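Local coordinates for protein aminopeptidase N (Francisella tularensis subsp. tularensis, PDB 5DLL) that removes N-terminal amino acids from peptides as a zinc-dependent M1-family aminopeptidase, probably serving the breakdown of intracellular peptides, at residues A[149-154]-A[189-195]; A[219-224]-A[256-262]. One frame throughout, in Å; residues are numbered along the deposited sequence.

Interaction 1 (A[149-154]-A[189-195]); sequences VMAAFT and KDPFKKP
This is an antiparallel strand pairing interrupted by a beta bulge, within the large mixed sheet of the M1 N-terminal domain. Strand 150-154 runs at 159° to 189-191 (axes 4.9 Å apart) and at 116° to 193-195 (3.8 Å), because the chain turns a corner at F192: P191 has phi/psi -71/-15, between extended D190 (-125/101) and F192 (-94/130). Two hydrogen-bonded pairs fix the register. A151 and K194 bond both ways (A151 N to K194 O 3.0 Å, K194 N to A151 O 3.1 Å); F153 and D190 bond through D190 N to F153 O (2.9 Å) and, weakly, F153 N to D190 O (3.4 Å). The register shifts by two between them, defining the bulge. K194 (chi1 p, chi2 and chi3 t) spans it, its NZ making a salt bridge with D190 OD2 (3.1 Å), while K193 NZ donates to M150 O (3.0 Å). M150 (chi1 m, chi2 t, chi3 m) lays CG 3.7 Å from P195 CD. On its other edge, strand 150-154 pairs with strand 26-36, A152 and T154 bonding to T31; K189 forms a backbone hydrogen bond with D172 of strand 172-179, and M150 and P195 pack on strand 321-322 at T321.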
ATOM      1  N   VAL A 149       9.084  15.997 -19.316  1.00 37.41           N
ATOM      2  CA  VAL A 149       8.462  16.747 -20.396  1.00 35.20           C
ATOM      3  C   VAL A 149       6.955  16.749 -20.159  1.00 34.53           C
ATOM      4  O   VAL A 149       6.297  15.706 -20.272  1.00 31.78           O
ATOM      5  CB  VAL A 149       8.795  16.141 -21.769  1.00 35.21           C
ATOM      6  CG1 VAL A 149       8.106  16.922 -22.882  1.00 34.88           C
ATOM      7  CG2 VAL A 149      10.301  16.126 -21.973  1.00 37.69           C
ATOM      8  N   MET A 150       6.435  17.931 -19.814  1.00 34.65           N
ATOM      9  CA  MET A 150       5.035  18.117 -19.453  1.00 35.03           C
ATOM     10  C   MET A 150       4.381  19.136 -20.375  1.00 33.63           C
ATOM     11  O   MET A 150       4.944  20.203 -20.619  1.00 33.95           O
ATOM     12  CB  MET A 150       4.923  18.623 -18.019  1.00 38.95           C
ATOM     13  CG  MET A 150       5.545  17.717 -16.965  1.00 40.63           C
ATOM     14  SD  MET A 150       5.621  18.534 -15.360  1.00 44.72           S
ATOM     15  CE  MET A 150       6.707  19.872 -15.853  1.00 53.91           C
ATOM     16  N   ALA A 151       3.178  18.817 -20.848  1.00 32.10           N
ATOM     17  CA  ALA A 151       2.502  19.625 -21.855  1.00 31.58           C
ATOM     18  C   ALA A 151       1.011  19.783 -21.574  1.00 33.13           C
ATOM     19  O   ALA A 151       0.407  18.963 -20.886  1.00 32.46           O
ATOM     20  CB  ALA A 151       2.701  18.999 -23.217  1.00 30.59           C
ATOM     21  N   ALA A 152       0.431  20.849 -22.124  1.00 34.85           N
ATOM     22  CA  ALA A 152      -1.008  21.091 -22.053  1.00 36.39           C
ATOM     23  C   ALA A 152      -1.734  20.288 -23.137  1.00 37.97           C
ATOM     24  O   ALA A 152      -1.458  20.448 -24.325  1.00 35.92           O
ATOM     25  CB  ALA A 152      -1.296  22.574 -22.205  1.00 36.79           C
ATOM     26  N   PHE A 153      -2.664  19.433 -22.714  1.00 44.07           N
ATOM     27  CA  PHE A 153      -3.328  18.482 -23.615  1.00 46.60           C
ATOM     28  C   PHE A 153      -4.733  18.916 -24.035  1.00 46.06           C
ATOM     29  O   PHE A 153      -5.593  19.133 -23.183  1.00 47.95           O
ATOM     30  CB  PHE A 153      -3.440  17.106 -22.943  1.00 45.54           C
ATOM     31  CG  PHE A 153      -2.195  16.270 -23.047  1.00 43.62           C
ATOM     32  CD1 PHE A 153      -1.106  16.514 -22.223  1.00 44.64           C
ATOM     33  CD2 PHE A 153      -2.122  15.218 -23.950  1.00 40.00           C
ATOM     34  CE1 PHE A 153       0.036  15.735 -22.301  1.00 45.31           C
ATOM     35  CE2 PHE A 153      -0.982  14.434 -24.032  1.00 40.95           C
ATOM     36  CZ  PHE A 153       0.099  14.691 -23.208  1.00 39.06           C
ATOM     37  N   THR A 154      -4.953  19.026 -25.344  1.00 43.76           N
ATOM     38  CA  THR A 154      -6.302  19.074 -25.911  1.00 42.23           C
ATOM     39  C   THR A 154      -6.501  17.776 -26.666  1.00 37.90           C
ATOM     40  O   THR A 154      -5.622  17.359 -27.413  1.00 33.22           O
ATOM     41  CB  THR A 154      -6.482  20.237 -26.902  1.00 46.12           C
ATOM     42  OG1 THR A 154      -6.009  21.453 -26.309  1.00 49.22           O
ATOM     43  CG2 THR A 154      -7.954  20.385 -27.301  1.00 43.88           C
ATOM     44  N   LYS A 189     -10.260  19.288 -22.826  1.00 41.11           N
ATOM     45  CA  LYS A 189      -9.105  20.150 -22.587  1.00 46.43           C
ATOM     46  C   LYS A 189      -8.644  20.045 -21.138  1.00 41.13           C
ATOM     47  O   LYS A 189      -9.458  20.072 -20.219  1.00 43.88           O
ATOM     48  CB  LYS A 189      -9.445  21.604 -22.927  1.00 54.84           C
ATOM     49  CG  LYS A 189      -8.300  22.580 -22.712  1.00 62.54           C
ATOM     50  CD  LYS A 189      -8.500  23.861 -23.508  1.00 77.88           C
ATOM     51  CE  LYS A 189      -7.581  24.974 -23.025  1.00 84.97           C
ATOM     52  NZ  LYS A 189      -6.152  24.555 -22.968  1.00 84.97           N
ATOM     53  N   ASP A 190      -7.335  19.915 -20.951  1.00 44.92           N
ATOM     54  CA  ASP A 190      -6.709  19.919 -19.630  1.00 45.36           C
ATOM     55  C   ASP A 190      -5.629  21.008 -19.642  1.00 43.14           C
ATOM     56  O   ASP A 190      -4.536  20.796 -20.172  1.00 44.19           O
ATOM     57  CB  ASP A 190      -6.101  18.545 -19.318  1.00 49.06           C
ATOM     58  CG  ASP A 190      -5.492  18.462 -17.920  1.00 48.20           C
ATOM     59  OD1 ASP A 190      -5.281  19.508 -17.273  1.00 52.10           O
ATOM     60  OD2 ASP A 190      -5.214  17.335 -17.465  1.00 48.08           O
ATOM     61  N   PRO A 191      -5.936  22.176 -19.053  1.00 40.43           N
ATOM     62  CA  PRO A 191      -5.078  23.358 -19.170  1.00 40.09           C
ATOM     63  C   PRO A 191      -3.752  23.295 -18.424  1.00 37.81           C
ATOM     64  O   PRO A 191      -2.879  24.121 -18.690  1.00 38.57           O
ATOM     65  CB  PRO A 191      -5.944  24.483 -18.590  1.00 43.08           C
ATOM     66  CG  PRO A 191      -6.878  23.806 -17.655  1.00 43.05           C
ATOM     67  CD  PRO A 191      -7.124  22.435 -18.215  1.00 41.85           C
ATOM     68  N   PHE A 192      -3.598  22.341 -17.507  1.00 36.95           N
ATOM     69  CA  PHE A 192      -2.382  22.248 -16.695  1.00 39.21           C
ATOM     70  C   PHE A 192      -1.395  21.283 -17.326  1.00 37.46           C
ATOM     71  O   PHE A 192      -1.758  20.159 -17.679  1.00 38.58           O
ATOM     72  CB  PHE A 192      -2.703  21.809 -15.258  1.00 40.57           C
ATOM     73  CG  PHE A 192      -3.811  22.604 -14.617  1.00 43.84           C
ATOM     74  CD1 PHE A 192      -3.569  23.874 -14.107  1.00 42.49           C
ATOM     75  CD2 PHE A 192      -5.105  22.091 -14.548  1.00 40.84           C
ATOM     76  CE1 PHE A 192      -4.593  24.611 -13.533  1.00 42.95           C
ATOM     77  CE2 PHE A 192      -6.128  22.826 -13.978  1.00 40.42           C
ATOM     78  CZ  PHE A 192      -5.872  24.085 -13.467  1.00 41.86           C
ATOM     79  N   LYS A 193      -0.151  21.740 -17.458  1.00 40.07           N
ATOM     80  CA  LYS A 193       0.948  20.917 -17.959  1.00 45.33           C
ATOM     81  C   LYS A 193       1.063  19.602 -17.171  1.00 46.09           C
ATOM     82  O   LYS A 193       1.054  19.607 -15.940  1.00 45.54           O
ATOM     83  CB  LYS A 193       2.270  21.684 -17.864  1.00 48.05           C
ATOM     84  CG  LYS A 193       2.378  22.879 -18.800  1.00 54.04           C
ATOM     85  CD  LYS A 193       3.515  23.812 -18.397  1.00 66.05           C
ATOM     86  CE  LYS A 193       4.891  23.242 -18.721  1.00 67.78           C
ATOM     87  NZ  LYS A 193       5.158  23.144 -20.187  1.00 67.06           N
ATOM     88  N   LYS A 194       1.153  18.481 -17.889  1.00 42.69           N
ATOM     89  CA  LYS A 194       1.353  17.173 -17.268  1.00 38.14           C
ATOM     90  C   LYS A 194       2.229  16.279 -18.132  1.00 37.64           C
ATOM     91  O   LYS A 194       2.256  16.435 -19.355  1.00 39.84           O
ATOM     92  CB  LYS A 194       0.013  16.477 -17.010  1.00 35.86           C
ATOM     93  CG  LYS A 194      -0.748  16.022 -18.250  1.00 33.52           C
ATOM     94  CD  LYS A 194      -1.949  15.174 -17.852  1.00 32.23           C
ATOM     95  CE  LYS A 194      -2.721  14.645 -19.052  1.00 31.57           C
ATOM     96  NZ  LYS A 194      -3.739  15.614 -19.550  1.00 31.25           N
ATOM     97  N   PRO A 195       2.942  15.330 -17.500  1.00 39.21           N
ATOM     98  CA  PRO A 195       3.667  14.322 -18.271  1.00 38.88           C
ATOM     99  C   PRO A 195       2.700  13.306 -18.883  1.00 37.83           C
ATOM    100  O   PRO A 195       1.592  13.129 -18.383  1.00 43.57           O
ATOM    101  CB  PRO A 195       4.581  13.673 -17.231  1.00 38.26           C
ATOM    102  CG  PRO A 195       3.879  13.860 -15.932  1.00 39.38           C
ATOM    103  CD  PRO A 195       3.084  15.128 -16.043  1.00 38.72           C
TER

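Interaction 2 (A[219-224]-A[256-262]); sequences RKVSLE and EYDLDTF
A left-handed beta-alpha-beta crossover is closed here: strand 220-227, helix 236-253 and strand 261-267, the strands parallel. S222 pairs with T261 (CA-CA 4.4 Å) and L223 with F262 (5.0 Å), through S222 N to D260 O (2.9 Å), F262 N to S222 O (2.8 Å) and E224 N to F262 O (3.0 Å). V221 (chi1 t) sets CG1 3.6 Å from Y257 CD2, and L223 (m, t) brings CD2 to 4.0 Å from F262 CB; both also pack on M246, placing the helix on their face, which fixes the hand. Y257 (chi1 t) donates from OH to T261 O (2.6 Å). F262 (chi1 t) lies about 11 Å from zinc ligand H309 between side chains. E224, chi1 m, bonds through OE1 to Y226. R219 (chi1 -148°, chi3 -31°, both between wells) reaches the loop before the second strand; its NH2 lies 3.7 Å from E256 OE2 in a long, out-of-plane, charge-only salt bridge, and E256 also bonds to S217 and T215. In the guanidinium plane, R219 NH2 donates to Y257 O at 2.8 Å.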
ATOM      1  N   ARG A 219     -16.622  26.844  -6.254  1.00 55.48           N
ATOM      2  CA  ARG A 219     -16.804  26.344  -7.615  1.00 58.29           C
ATOM      3  C   ARG A 219     -17.485  24.982  -7.600  1.00 55.58           C
ATOM      4  O   ARG A 219     -17.236  24.167  -6.714  1.00 50.26           O
ATOM      5  CB  ARG A 219     -15.471  26.241  -8.357  1.00 62.09           C
ATOM      6  CG  ARG A 219     -15.603  26.488  -9.855  1.00 70.41           C
ATOM      7  CD  ARG A 219     -14.473  25.871 -10.665  1.00 77.57           C
ATOM      8  NE  ARG A 219     -13.213  25.818  -9.921  1.00 76.21           N
ATOM      9  CZ  ARG A 219     -12.602  24.706  -9.509  1.00 74.26           C
ATOM     10  NH1 ARG A 219     -13.103  23.501  -9.768  1.00 79.45           N
ATOM     11  NH2 ARG A 219     -11.463  24.802  -8.835  1.00 79.10           N
ATOM     12  N   LYS A 220     -18.333  24.747  -8.597  1.00 61.08           N
ATOM     13  CA  LYS A 220     -19.097  23.508  -8.715  1.00 59.49           C
ATOM     14  C   LYS A 220     -18.336  22.476  -9.549  1.00 55.34           C
ATOM     15  O   LYS A 220     -18.086  22.685 -10.739  1.00 45.61           O
ATOM     16  CB  LYS A 220     -20.447  23.804  -9.358  1.00 70.97           C
ATOM     17  CG  LYS A 220     -21.429  22.646  -9.331  1.00 80.29           C
ATOM     18  CD  LYS A 220     -22.712  22.983 -10.080  1.00 92.18           C
ATOM     19  CE  LYS A 220     -22.452  23.233 -11.559  1.00 89.40           C
ATOM     20  NZ  LYS A 220     -23.701  23.225 -12.362  1.00 89.84           N
ATOM     21  N   VAL A 221     -17.974  21.364  -8.910  1.00 57.75           N
ATOM     22  CA  VAL A 221     -17.193  20.299  -9.541  1.00 47.91           C
ATOM     23  C   VAL A 221     -18.081  19.081  -9.801  1.00 47.21           C
ATOM     24  O   VAL A 221     -18.643  18.507  -8.870  1.00 45.60           O
ATOM     25  CB  VAL A 221     -16.003  19.880  -8.648  1.00 45.19           C
ATOM     26  CG1 VAL A 221     -15.267  18.688  -9.244  1.00 47.24           C
ATOM     27  CG2 VAL A 221     -15.043  21.048  -8.453  1.00 44.02           C
ATOM     28  N   SER A 222     -18.198  18.681 -11.065  1.00 50.70           N
ATOM     29  CA  SER A 222     -18.971  17.493 -11.415  1.00 53.44           C
ATOM     30  C   SER A 222     -18.170  16.227 -11.090  1.00 49.10           C
ATOM     31  O   SER A 222     -17.029  16.072 -11.530  1.00 43.48           O
ATOM     32  CB  SER A 222     -19.362  17.519 -12.894  1.00 56.22           C
ATOM     33  OG  SER A 222     -20.299  16.497 -13.185  1.00 65.95           O
ATOM     34  N   LEU A 223     -18.767  15.344 -10.292  1.00 49.63           N
ATOM     35  CA  LEU A 223     -18.168  14.054  -9.956  1.00 50.32           C
ATOM     36  C   LEU A 223     -18.883  12.965 -10.755  1.00 53.21           C
ATOM     37  O   LEU A 223     -20.112  12.985 -10.874  1.00 46.62           O
ATOM     38  CB  LEU A 223     -18.273  13.780  -8.452  1.00 43.65           C
ATOM     39  CG  LEU A 223     -17.746  14.871  -7.510  1.00 44.52           C
ATOM     40  CD1 LEU A 223     -17.793  14.392  -6.065  1.00 43.20           C
ATOM     41  CD2 LEU A 223     -16.329  15.297  -7.868  1.00 44.42           C
ATOM     42  N   GLU A 224     -18.115  12.029 -11.314  1.00 47.03           N
ATOM     43  CA  GLU A 224     -18.668  11.032 -12.226  1.00 47.37           C
ATOM     44  C   GLU A 224     -17.946   9.694 -12.111  1.00 48.56           C
ATOM     45  O   GLU A 224     -16.829   9.544 -12.598  1.00 56.91           O
ATOM     46  CB  GLU A 224     -18.591  11.539 -13.671  1.00 51.34           C
ATOM     47  CG  GLU A 224     -19.190  12.923 -13.894  1.00 55.94           C
ATOM     48  CD  GLU A 224     -19.232  13.335 -15.354  1.00 58.83           C
ATOM     49  OE1 GLU A 224     -18.471  12.767 -16.172  1.00 61.85           O
ATOM     50  OE2 GLU A 224     -20.029  14.240 -15.681  1.00 60.34           O
ATOM     51  N   GLU A 256      -7.219  22.717  -3.196  1.00 43.15           N
ATOM     52  CA  GLU A 256      -8.492  22.693  -3.896  1.00 44.39           C
ATOM     53  C   GLU A 256      -8.336  22.003  -5.262  1.00 42.49           C
ATOM     54  O   GLU A 256      -7.323  22.179  -5.952  1.00 34.54           O
ATOM     55  CB  GLU A 256      -8.974  24.135  -4.077  1.00 48.14           C
ATOM     56  CG  GLU A 256     -10.454  24.289  -4.378  1.00 53.35           C
ATOM     57  CD  GLU A 256     -10.859  25.737  -4.583  1.00 60.93           C
ATOM     58  OE1 GLU A 256     -10.227  26.633  -3.978  1.00 64.76           O
ATOM     59  OE2 GLU A 256     -11.816  25.979  -5.348  1.00 57.79           O
ATOM     60  N   TYR A 257      -9.345  21.226  -5.653  1.00 42.64           N
ATOM     61  CA  TYR A 257      -9.369  20.612  -6.980  1.00 36.95           C
ATOM     62  C   TYR A 257      -9.291  21.700  -8.049  1.00 37.69           C
ATOM     63  O   TYR A 257      -9.778  22.810  -7.848  1.00 36.04           O
ATOM     64  CB  TYR A 257     -10.631  19.764  -7.163  1.00 36.75           C
ATOM     65  CG  TYR A 257     -10.645  18.922  -8.432  1.00 35.92           C
ATOM     66  CD1 TYR A 257      -9.661  17.962  -8.672  1.00 34.46           C
ATOM     67  CD2 TYR A 257     -11.654  19.073  -9.380  1.00 37.04           C
ATOM     68  CE1 TYR A 257      -9.675  17.190  -9.826  1.00 34.10           C
ATOM     69  CE2 TYR A 257     -11.680  18.303 -10.536  1.00 38.30           C
ATOM     70  CZ  TYR A 257     -10.688  17.365 -10.753  1.00 34.77           C
ATOM     71  OH  TYR A 257     -10.717  16.601 -11.892  1.00 33.79           O
ATOM     72  N   ASP A 258      -8.690  21.367  -9.187  1.00 37.60           N
ATOM     73  CA  ASP A 258      -8.314  22.370 -10.192  1.00 38.52           C
ATOM     74  C   ASP A 258      -9.142  22.361 -11.498  1.00 40.01           C
ATOM     75  O   ASP A 258      -8.981  23.255 -12.334  1.00 36.83           O
ATOM     76  CB  ASP A 258      -6.806  22.261 -10.492  1.00 37.72           C
ATOM     77  CG  ASP A 258      -6.336  20.821 -10.723  1.00 36.67           C
ATOM     78  OD1 ASP A 258      -7.086  19.866 -10.414  1.00 31.80           O
ATOM     79  OD2 ASP A 258      -5.198  20.648 -11.210  1.00 38.26           O
ATOM     80  N   LEU A 259     -10.029  21.377 -11.660  1.00 38.19           N
ATOM     81  CA  LEU A 259     -10.877  21.265 -12.854  1.00 39.76           C
ATOM     82  C   LEU A 259     -12.354  21.315 -12.495  1.00 39.48           C
ATOM     83  O   LEU A 259     -12.717  21.204 -11.329  1.00 44.66           O
ATOM     84  CB  LEU A 259     -10.593  19.952 -13.583  1.00 41.20           C
ATOM     85  CG  LEU A 259      -9.137  19.662 -13.958  1.00 40.61           C
ATOM     86  CD1 LEU A 259      -8.965  18.189 -14.300  1.00 38.69           C
ATOM     87  CD2 LEU A 259      -8.681  20.546 -15.111  1.00 41.82           C
ATOM     88  N   ASP A 260     -13.203  21.472 -13.507  1.00 40.71           N
ATOM     89  CA  ASP A 260     -14.657  21.542 -13.304  1.00 42.36           C
ATOM     90  C   ASP A 260     -15.316  20.174 -13.259  1.00 38.01           C
ATOM     91  O   ASP A 260     -16.505  20.080 -12.955  1.00 35.00           O
ATOM     92  CB  ASP A 260     -15.327  22.358 -14.413  1.00 46.77           C
ATOM     93  CG  ASP A 260     -14.748  23.745 -14.553  1.00 55.58           C
ATOM     94  OD1 ASP A 260     -14.159  24.248 -13.569  1.00 58.86           O
ATOM     95  OD2 ASP A 260     -14.881  24.328 -15.652  1.00 64.48           O
ATOM     96  N   THR A 261     -14.566  19.124 -13.596  1.00 38.59           N
ATOM     97  CA  THR A 261     -15.086  17.754 -13.538  1.00 36.76           C
ATOM     98  C   THR A 261     -14.010  16.759 -13.097  1.00 31.47           C
ATOM     99  O   THR A 261     -12.830  16.963 -13.340  1.00 30.30           O
ATOM    100  CB  THR A 261     -15.742  17.318 -14.877  1.00 36.44           C
ATOM    101  OG1 THR A 261     -15.945  15.898 -14.887  1.00 37.52           O
ATOM    102  CG2 THR A 261     -14.896  17.705 -16.063  1.00 37.46           C
ATOM    103  N   PHE A 262     -14.442  15.697 -12.428  1.00 30.50           N
ATOM    104  CA  PHE A 262     -13.546  14.672 -11.905  1.00 31.84           C
ATOM    105  C   PHE A 262     -14.218  13.329 -12.109  1.00 35.09           C
ATOM    106  O   PHE A 262     -15.329  13.105 -11.623  1.00 39.31           O
ATOM    107  CB  PHE A 262     -13.283  14.904 -10.419  1.00 35.54           C
ATOM    108  CG  PHE A 262     -12.475  13.819  -9.764  1.00 32.17           C
ATOM    109  CD1 PHE A 262     -11.089  13.841  -9.810  1.00 31.73           C
ATOM    110  CD2 PHE A 262     -13.103  12.778  -9.089  1.00 32.54           C
ATOM    111  CE1 PHE A 262     -10.340  12.839  -9.206  1.00 31.45           C
ATOM    112  CE2 PHE A 262     -12.362  11.776  -8.484  1.00 33.15           C
ATOM    113  CZ  PHE A 262     -10.976  11.805  -8.541  1.00 31.24           C
TER

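How the interactions relate
From the N terminus, interaction 1 closes first: 149-154 returns to 189-195 after 34 intervening residues, 24 of them in strands and none in a helix. Interaction 2 then closes a 31-residue connection between 219-224 and 256-262 that carries helix 236-253. The loops are therefore in series, neither nested nor crossed. Their centres lie about 17 Å apart, yet they touch: F192 CE2 is 3.3 Å from D258 O and 3.6 Å from L259 CD2, with P191 CD 4.0 Å from L259 CD2. The corner of interaction 1 thus packs on the loop of interaction 2, joining the N-terminal sheet to the five-stranded mixed sheet containing strands 220-227 and 261-267.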